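Insecticidal Delta-Endotoxin Cry8Ea1 (Bacillus Thuringiensis, PDB 3EB7) acts as an insecticidal toxin on underground beetle larvae, probably by inserting its helical domain into gut-cell membranes to form pores, as in other three-domain Cry toxins. Local coordinates at residues M232-Q237 and D446-I451. Sequence-based numbering, arbitrary orientation.
Sequences METKAQ and DKITQI
T234 and K235 pair in parallel with I448 and T449, so that the short strand 234-235, reached from the helical N-terminal domain, adds to the C-terminal beta-sandwich of this three-domain Cry toxin. E233 O accepts from I448 N, K235 N gives a nearly straight bond to I448 O (2.9 Å, 172° at the hydrogen), and K235 O takes Q450 N. On the other side of strand 448-452, T449 and I451 bond through their backbones to L585 and I583 of strand 578-588.

Q450 spans the contact on the face shared with T234 and I448. Its CB sits 3.4 Å from K235 O; CG, anti to the carbonyl carbon (chi1 -67°), lies near K235 O and T234 CG2, and CD next to the same methyl. At the tip the amide divides: NE2, hydrogen-bonded elsewhere, lies 3.4 Å from T234 CG2, while OE1 rests against A236 CB and accepts from a water that itself accepts from Q237 N.

Toward the strand starts, M232 CG meets I448 CG1, the two side chains crossing at about a right angle. The T234 hydroxyl donates to M232 O within its own segment, and OG1 also touches I448 CB. E233 and K447 run side by side into a salt bridge: K447 NZ meets E233 OE1 at 2.8 Å on its anti side, 30° out of the carboxylate plane, and Y444 gives K447 a cation-pi partner. K235 CG packs on K447 CD; K235 NZ and K447 NZ stand 4.6 Å apart, a repulsion that E233 probably eases. At the far end, Q237 OE1 accepts from K455 NZ and D438 N, while Q237 NE2 points in its amide plane at Q450 O, 2.8 Å away.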
loop_
_atom_site.group_PDB
_atom_site.type_symbol
_atom_site.label_atom_id
_atom_site.label_comp_id
_atom_site.label_asym_id
_atom_site.label_seq_id
_atom_site.Cartn_x
_atom_site.Cartn_y
_atom_site.Cartn_z
ATOM N N MET A 232 -7.154 -11.212 -17.847
ATOM C CA MET A 232 -7.871 -10.023 -18.230
ATOM C C MET A 232 -7.677 -8.949 -17.171
ATOM O O MET A 232 -7.250 -9.225 -16.048
ATOM C CB MET A 232 -9.375 -10.321 -18.418
ATOM C CG MET A 232 -10.158 -10.483 -17.136
ATOM S SD MET A 232 -11.802 -11.222 -17.334
ATOM C CE MET A 232 -11.414 -12.967 -17.187
ATOM N N GLU A 233 -8.018 -7.725 -17.553
ATOM C CA GLU A 233 -8.003 -6.573 -16.665
ATOM C C GLU A 233 -8.461 -6.904 -15.231
ATOM O O GLU A 233 -9.535 -7.511 -15.021
ATOM C CB GLU A 233 -8.859 -5.471 -17.288
ATOM C CG GLU A 233 -8.812 -4.173 -16.514
ATOM C CD GLU A 233 -9.144 -2.978 -17.383
ATOM O OE1 GLU A 233 -9.698 -1.991 -16.834
ATOM O OE2 GLU A 233 -8.846 -3.036 -18.612
ATOM N N THR A 234 -7.639 -6.495 -14.264
ATOM C CA THR A 234 -7.866 -6.760 -12.832
ATOM C C THR A 234 -7.882 -5.490 -11.964
ATOM O O THR A 234 -6.995 -4.654 -12.086
ATOM C CB THR A 234 -6.759 -7.705 -12.292
ATOM O OG1 THR A 234 -6.806 -8.920 -13.038
ATOM C CG2 THR A 234 -6.931 -8.016 -10.784
ATOM N N LYS A 235 -8.877 -5.380 -11.070
ATOM C CA LYS A 235 -8.959 -4.283 -10.098
ATOM C C LYS A 235 -8.362 -4.672 -8.739
ATOM O O LYS A 235 -9.060 -5.273 -7.921
ATOM C CB LYS A 235 -10.418 -3.825 -9.885
ATOM C CG LYS A 235 -11.143 -3.195 -11.084
ATOM C CD LYS A 235 -10.379 -2.012 -11.752
ATOM C CE LYS A 235 -10.196 -0.817 -10.817
ATOM N NZ LYS A 235 -11.030 0.349 -11.215
ATOM N N ALA A 236 -7.097 -4.314 -8.495
ATOM C CA ALA A 236 -6.450 -4.536 -7.182
ATOM C C ALA A 236 -6.627 -3.361 -6.182
ATOM O O ALA A 236 -6.707 -2.219 -6.573
ATOM C CB ALA A 236 -4.943 -4.893 -7.339
ATOM N N GLN A 237 -6.668 -3.680 -4.889
ATOM C CA GLN A 237 -6.824 -2.681 -3.832
ATOM C C GLN A 237 -5.740 -2.867 -2.790
ATOM O O GLN A 237 -5.527 -3.978 -2.308
ATOM C CB GLN A 237 -8.181 -2.870 -3.127
ATOM C CG GLN A 237 -9.336 -3.059 -4.074
ATOM C CD GLN A 237 -10.662 -2.801 -3.429
ATOM O OE1 GLN A 237 -10.935 -1.691 -2.974
ATOM N NE2 GLN A 237 -11.495 -3.820 -3.371
ATOM N N ASP A 446 -16.803 -6.657 -16.337
ATOM C CA ASP A 446 -15.834 -6.909 -17.378
ATOM C C ASP A 446 -14.383 -6.990 -16.878
ATOM O O ASP A 446 -13.445 -6.990 -17.660
ATOM C CB ASP A 446 -16.038 -5.907 -18.543
ATOM C CG ASP A 446 -15.735 -4.436 -18.172
ATOM O OD1 ASP A 446 -15.809 -4.001 -16.981
ATOM O OD2 ASP A 446 -15.410 -3.683 -19.129
ATOM N N LYS A 447 -14.218 -7.087 -15.565
ATOM C CA LYS A 447 -12.914 -7.175 -14.924
ATOM C C LYS A 447 -12.963 -8.268 -13.834
ATOM O O LYS A 447 -14.044 -8.650 -13.383
ATOM C CB LYS A 447 -12.591 -5.832 -14.274
ATOM C CG LYS A 447 -12.361 -4.742 -15.273
ATOM C CD LYS A 447 -12.506 -3.362 -14.648
ATOM C CE LYS A 447 -12.764 -2.292 -15.732
ATOM N NZ LYS A 447 -11.983 -1.039 -15.486
ATOM N N ILE A 448 -11.796 -8.776 -13.459
ATOM C CA ILE A 448 -11.598 -9.537 -12.241
ATOM C C ILE A 448 -11.587 -8.524 -11.083
ATOM O O ILE A 448 -10.759 -7.597 -11.066
ATOM C CB ILE A 448 -10.256 -10.357 -12.309
ATOM C CG1 ILE A 448 -10.320 -11.375 -13.468
ATOM C CG2 ILE A 448 -9.936 -11.011 -10.947
ATOM C CD1 ILE A 448 -9.053 -12.156 -13.787
ATOM N N THR A 449 -12.537 -8.647 -10.151
ATOM C CA THR A 449 -12.590 -7.733 -9.004
ATOM C C THR A 449 -11.919 -8.370 -7.801
ATOM O O THR A 449 -12.273 -9.472 -7.409
ATOM C CB THR A 449 -14.053 -7.327 -8.667
ATOM O OG1 THR A 449 -14.745 -7.009 -9.894
ATOM C CG2 THR A 449 -14.070 -6.124 -7.812
ATOM N N GLN A 450 -10.925 -7.696 -7.220
ATOM C CA GLN A 450 -10.328 -8.177 -5.958
ATOM C C GLN A 450 -10.930 -7.441 -4.783
ATOM O O GLN A 450 -10.986 -6.209 -4.792
ATOM C CB GLN A 450 -8.805 -8.012 -5.952
ATOM C CG GLN A 450 -8.107 -8.911 -6.967
ATOM C CD GLN A 450 -6.606 -8.709 -6.979
ATOM O OE1 GLN A 450 -6.063 -7.956 -6.174
ATOM N NE2 GLN A 450 -5.931 -9.389 -7.873
ATOM N N ILE A 451 -11.399 -8.199 -3.787
ATOM C CA ILE A 451 -12.067 -7.648 -2.629
ATOM C C ILE A 451 -11.456 -8.292 -1.413
ATOM O O ILE A 451 -11.828 -9.417 -1.058
ATOM C CB ILE A 451 -13.592 -7.962 -2.578
ATOM C CG1 ILE A 451 -14.253 -7.785 -3.963
ATOM C CG2 ILE A 451 -14.270 -7.165 -1.409
ATOM C CD1 ILE A 451 -14.778 -6.374 -4.263
HETATM O O HOH W 1 -6.436 -6.688 -3.959
#